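Local coordinates for protein listeriolysin O (Listeria monocytogenes, PDB 4CDB) that binds cholesterol-containing host membranes and, after a major conformational change, inserts into them as an oligomeric pore that lyses the cell, at residues T87-L92 with S138-A143; N223-T226 with R230-G233. All coordinates share one frame; numbering follows the deposited sequence.

In the fold
Both contacts lie far from the centre of this elongated cytolysin, on the same side of it, at the end of the large antiparallel sheet. Interaction 1 joins a type II turn leading into strand 92-94 to helix 137-152, whereas interaction 2 closes a loop on itself just after strand 207-222. Each is mostly buried and apolar across its interface, with polar groups at the margins: a sodium ion and a bridging water in interaction 1, and an arginine and an asparagine held by surrounding residues in interaction 2. Their centres are about 14 Å apart. Leu92 joins them, its CD1 lying 3.6 Å from Phe232 CE1 and its CD2 3.9 Å from Phe231 CD2.

Interaction 1: residues T87-L92 with S138-A143; sequences TYPGAL and SNVNNA. With NA (sodium ion), chain M.
Val140, on helix 137-152, packs its CG1 methyl against Tyr88 and Pro89 of a type II beta turn, Tyr88 to Ala91, that leads into strand 92-94 of the large antiparallel sheet. CG1 stands anti to the backbone N (chi1 163°) and reaches the turn at two points, 3.8 Å from Pro89 CD and 3.4 Å from Pro89 O. Its approach to the phenol ring is oblique, with Tyr88 CD2 at 4.0 Å. Leu116 of strand 114-118 touches both Val140 and Pro89 and continues this apolar layer into the sheet.

Tyr88 CG lies between the backbone N and the carbonyl carbon (chi1 63°), setting CD2 beside Val140 CG1 and OH at a sodium ion. The turn brings Ala91 CB over one ring face, 3.5 Å from the ring plane, toward the rim. Gly90 holds the third position, where its positive phi (92°) would press a CB against Pro89 O. Asn141 OD1 accepts from a water that also donates to Thr87 O, bridging the segments beside Tyr88 CB. Tyr88 OH and Ala135 O bind the sodium, which lies at the ring edge, in its plane, 2.6 Å from OH; a second water, 3.0 Å from the ion, accepts from Leu92 N.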
# COMPACT_ATOMS: atom_id res chain seq x y z
N THR A 87 -24.24 6.24 2.07
CA THR A 87 -23.50 7.35 1.48
C THR A 87 -24.22 7.87 0.23
O THR A 87 -24.30 7.18 -0.78
CB THR A 87 -22.08 6.93 1.09
OG1 THR A 87 -21.35 6.56 2.27
CG2 THR A 87 -21.36 8.06 0.38
N TYR A 88 -24.72 9.10 0.32
CA TYR A 88 -25.40 9.75 -0.79
C TYR A 88 -25.20 11.26 -0.75
O TYR A 88 -25.04 11.83 0.33
CB TYR A 88 -26.90 9.40 -0.78
CG TYR A 88 -27.64 9.87 0.44
CD1 TYR A 88 -27.69 9.10 1.59
CD2 TYR A 88 -28.31 11.09 0.44
CE1 TYR A 88 -28.37 9.53 2.71
CE2 TYR A 88 -29.00 11.53 1.55
CZ TYR A 88 -29.03 10.75 2.68
OH TYR A 88 -29.71 11.18 3.80
N PRO A 89 -25.18 11.91 -1.93
CA PRO A 89 -24.93 13.35 -2.03
C PRO A 89 -25.97 14.17 -1.27
O PRO A 89 -27.16 13.90 -1.38
CB PRO A 89 -25.08 13.63 -3.53
CG PRO A 89 -24.83 12.32 -4.19
CD PRO A 89 -25.38 11.29 -3.25
N GLY A 90 -25.51 15.17 -0.51
CA GLY A 90 -26.40 16.07 0.20
C GLY A 90 -26.73 15.64 1.62
O GLY A 90 -27.36 16.39 2.37
N ALA A 91 -26.30 14.44 1.99
CA ALA A 91 -26.57 13.91 3.32
C ALA A 91 -25.94 14.77 4.42
O ALA A 91 -24.81 15.22 4.30
CB ALA A 91 -26.09 12.48 3.43
N LEU A 92 -26.70 14.98 5.49
CA LEU A 92 -26.22 15.77 6.62
C LEU A 92 -25.60 14.86 7.68
O LEU A 92 -26.22 13.90 8.13
CB LEU A 92 -27.37 16.56 7.25
CG LEU A 92 -28.07 17.59 6.36
CD1 LEU A 92 -29.14 18.34 7.13
CD2 LEU A 92 -27.05 18.56 5.80
N SER A 138 -33.85 8.19 -0.33
CA SER A 138 -34.59 7.60 -1.45
C SER A 138 -34.72 8.58 -2.61
O SER A 138 -34.52 8.21 -3.77
CB SER A 138 -35.97 7.15 -0.99
OG SER A 138 -35.88 6.18 0.04
N ASN A 139 -35.06 9.82 -2.30
CA ASN A 139 -35.25 10.84 -3.33
C ASN A 139 -33.95 11.23 -4.04
O ASN A 139 -33.94 11.44 -5.25
CB ASN A 139 -35.94 12.08 -2.76
CG ASN A 139 -37.40 11.83 -2.43
OD1 ASN A 139 -38.05 10.98 -3.04
ND2 ASN A 139 -37.92 12.56 -1.45
N VAL A 140 -32.86 11.33 -3.29
CA VAL A 140 -31.57 11.66 -3.87
C VAL A 140 -31.08 10.55 -4.79
O VAL A 140 -30.66 10.81 -5.92
CB VAL A 140 -30.51 11.97 -2.78
CG1 VAL A 140 -29.11 11.90 -3.36
CG2 VAL A 140 -30.77 13.33 -2.16
N ASN A 141 -31.17 9.31 -4.32
CA ASN A 141 -30.74 8.16 -5.12
C ASN A 141 -31.55 7.96 -6.40
O ASN A 141 -31.02 7.53 -7.42
CB ASN A 141 -30.76 6.88 -4.28
CG ASN A 141 -29.63 6.82 -3.27
OD1 ASN A 141 -28.60 7.47 -3.45
ND2 ASN A 141 -29.81 6.03 -2.22
N ASN A 142 -32.84 8.27 -6.34
CA ASN A 142 -33.67 8.23 -7.55
C ASN A 142 -33.27 9.34 -8.51
O ASN A 142 -33.30 9.17 -9.73
CB ASN A 142 -35.16 8.30 -7.20
CG ASN A 142 -35.69 7.00 -6.63
OD1 ASN A 142 -36.05 6.08 -7.38
ND2 ASN A 142 -35.73 6.90 -5.31
N ALA A 143 -32.87 10.48 -7.95
CA ALA A 143 -32.40 11.61 -8.76
C ALA A 143 -31.08 11.28 -9.44
O ALA A 143 -30.84 11.70 -10.58
CB ALA A 143 -32.27 12.85 -7.90
NA NA M . -31.26 13.20 4.11
O HOH W 1 -25.79 7.24 -3.38
O HOH W 2 -29.71 14.26 6.40

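Interaction 2: residues N223-T226 with R230-G233; sequences NEPT and RFFG
Pro225 turns the CG-CD edge of its ring down onto one face of Phe231, and the two side chains cross at about a right angle. The closure is local: only three residues separate segments 223-226 and 230-233 in the loop that follows strand 207-222. Pro225 CB, directed at the other segment, meets Arg230 CB at 3.7 Å. The next atom, CG, stands over the benzene ring, 3.9 Å from its centroid and 16° off the normal, which makes a CH-pi contact displaced toward the rim. CD then comes down near the end of the ring, 3.5 Å from Phe231 CZ. Thus each ring carbon of the proline beyond CA has a partner, and the CG-CD edge covers the CZ end of the phenylalanine.

That end also meets backbone: Asn223 O lies at the ring edge, near its plane, 3.7 Å from Phe231 CZ. The Phe231 ring is further enclosed by Leu92 of strand 92-94, Leu114 of strand 114-118 and, edge-to-face, Tyr254 of strand 252-260.

Arg230 gives only the start of its chain to the contact. Bends at chi2 (-54°) and chi3 (-98°) carry the guanidinium away from Pro225, where NH2 bonds to Ser113 OG and Pro7 O and NH1 has a long, weak ion pair with Asp112. The Asn223 amide is likewise held from outside, OD1 accepting from Thr115 N and ND2 bonding to Ser6 OG. Apolar closure inside with polar ties around it fastens the loop to the start of strand 114-118 and to the N-terminal segment. The central motif is a proline-aromatic CH-pi contact, here within a loop at the end of the large antiparallel sheet of a cholesterol-dependent cytolysin.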
# COMPACT_ATOMS: atom_id res chain seq x y z
N ASN A 223 -25.15 21.58 -4.71
CA ASN A 223 -25.00 23.03 -4.60
C ASN A 223 -24.50 23.42 -3.22
O ASN A 223 -24.80 22.76 -2.23
CB ASN A 223 -26.34 23.72 -4.87
CG ASN A 223 -27.37 23.45 -3.79
OD1 ASN A 223 -27.94 22.36 -3.72
ND2 ASN A 223 -27.61 24.44 -2.94
N GLU A 224 -23.73 24.51 -3.15
CA GLU A 224 -23.28 25.03 -1.86
C GLU A 224 -24.19 26.17 -1.42
O GLU A 224 -24.15 27.26 -1.99
CB GLU A 224 -21.82 25.50 -1.94
CG GLU A 224 -20.82 24.39 -2.23
CD GLU A 224 -19.38 24.86 -2.18
OE1 GLU A 224 -19.16 26.08 -1.98
OE2 GLU A 224 -18.47 24.02 -2.34
N PRO A 225 -25.01 25.92 -0.39
CA PRO A 225 -25.99 26.91 0.09
C PRO A 225 -25.33 28.15 0.67
O PRO A 225 -24.31 28.05 1.35
CB PRO A 225 -26.74 26.14 1.18
CG PRO A 225 -25.77 25.12 1.66
CD PRO A 225 -25.01 24.70 0.44
N THR A 226 -25.91 29.32 0.40
CA THR A 226 -25.39 30.57 0.92
C THR A 226 -25.75 30.75 2.40
O THR A 226 -25.15 31.57 3.09
CB THR A 226 -25.93 31.78 0.13
OG1 THR A 226 -27.36 31.74 0.11
CG2 THR A 226 -25.40 31.77 -1.29
N ARG A 230 -30.40 26.55 4.83
CA ARG A 230 -31.03 26.16 3.56
C ARG A 230 -31.27 24.65 3.43
O ARG A 230 -32.20 24.24 2.75
CB ARG A 230 -30.22 26.66 2.36
CG ARG A 230 -30.82 27.87 1.67
CD ARG A 230 -32.28 27.63 1.27
NE ARG A 230 -32.43 27.23 -0.13
CZ ARG A 230 -32.72 26.00 -0.54
NH1 ARG A 230 -32.89 25.02 0.33
NH2 ARG A 230 -32.84 25.75 -1.84
N PHE A 231 -30.43 23.85 4.07
CA PHE A 231 -30.54 22.40 3.94
C PHE A 231 -31.60 21.80 4.85
O PHE A 231 -32.03 20.66 4.66
CB PHE A 231 -29.18 21.72 4.18
CG PHE A 231 -28.30 21.68 2.97
CD1 PHE A 231 -28.80 22.04 1.72
CD2 PHE A 231 -26.98 21.27 3.07
CE1 PHE A 231 -27.99 22.00 0.60
CE2 PHE A 231 -26.16 21.23 1.95
CZ PHE A 231 -26.67 21.60 0.71
N PHE A 232 -32.04 22.57 5.84
CA PHE A 232 -33.01 22.07 6.81
C PHE A 232 -34.44 22.36 6.40
O PHE A 232 -34.72 23.38 5.77
CB PHE A 232 -32.73 22.65 8.19
CG PHE A 232 -31.38 22.29 8.73
CD1 PHE A 232 -31.14 21.04 9.28
CD2 PHE A 232 -30.33 23.21 8.68
CE1 PHE A 232 -29.89 20.71 9.77
CE2 PHE A 232 -29.09 22.88 9.17
CZ PHE A 232 -28.87 21.63 9.72
N GLY A 233 -35.35 21.46 6.76
CA GLY A 233 -36.77 21.67 6.54
C GLY A 233 -37.27 22.86 7.34
O GLY A 233 -36.66 23.25 8.33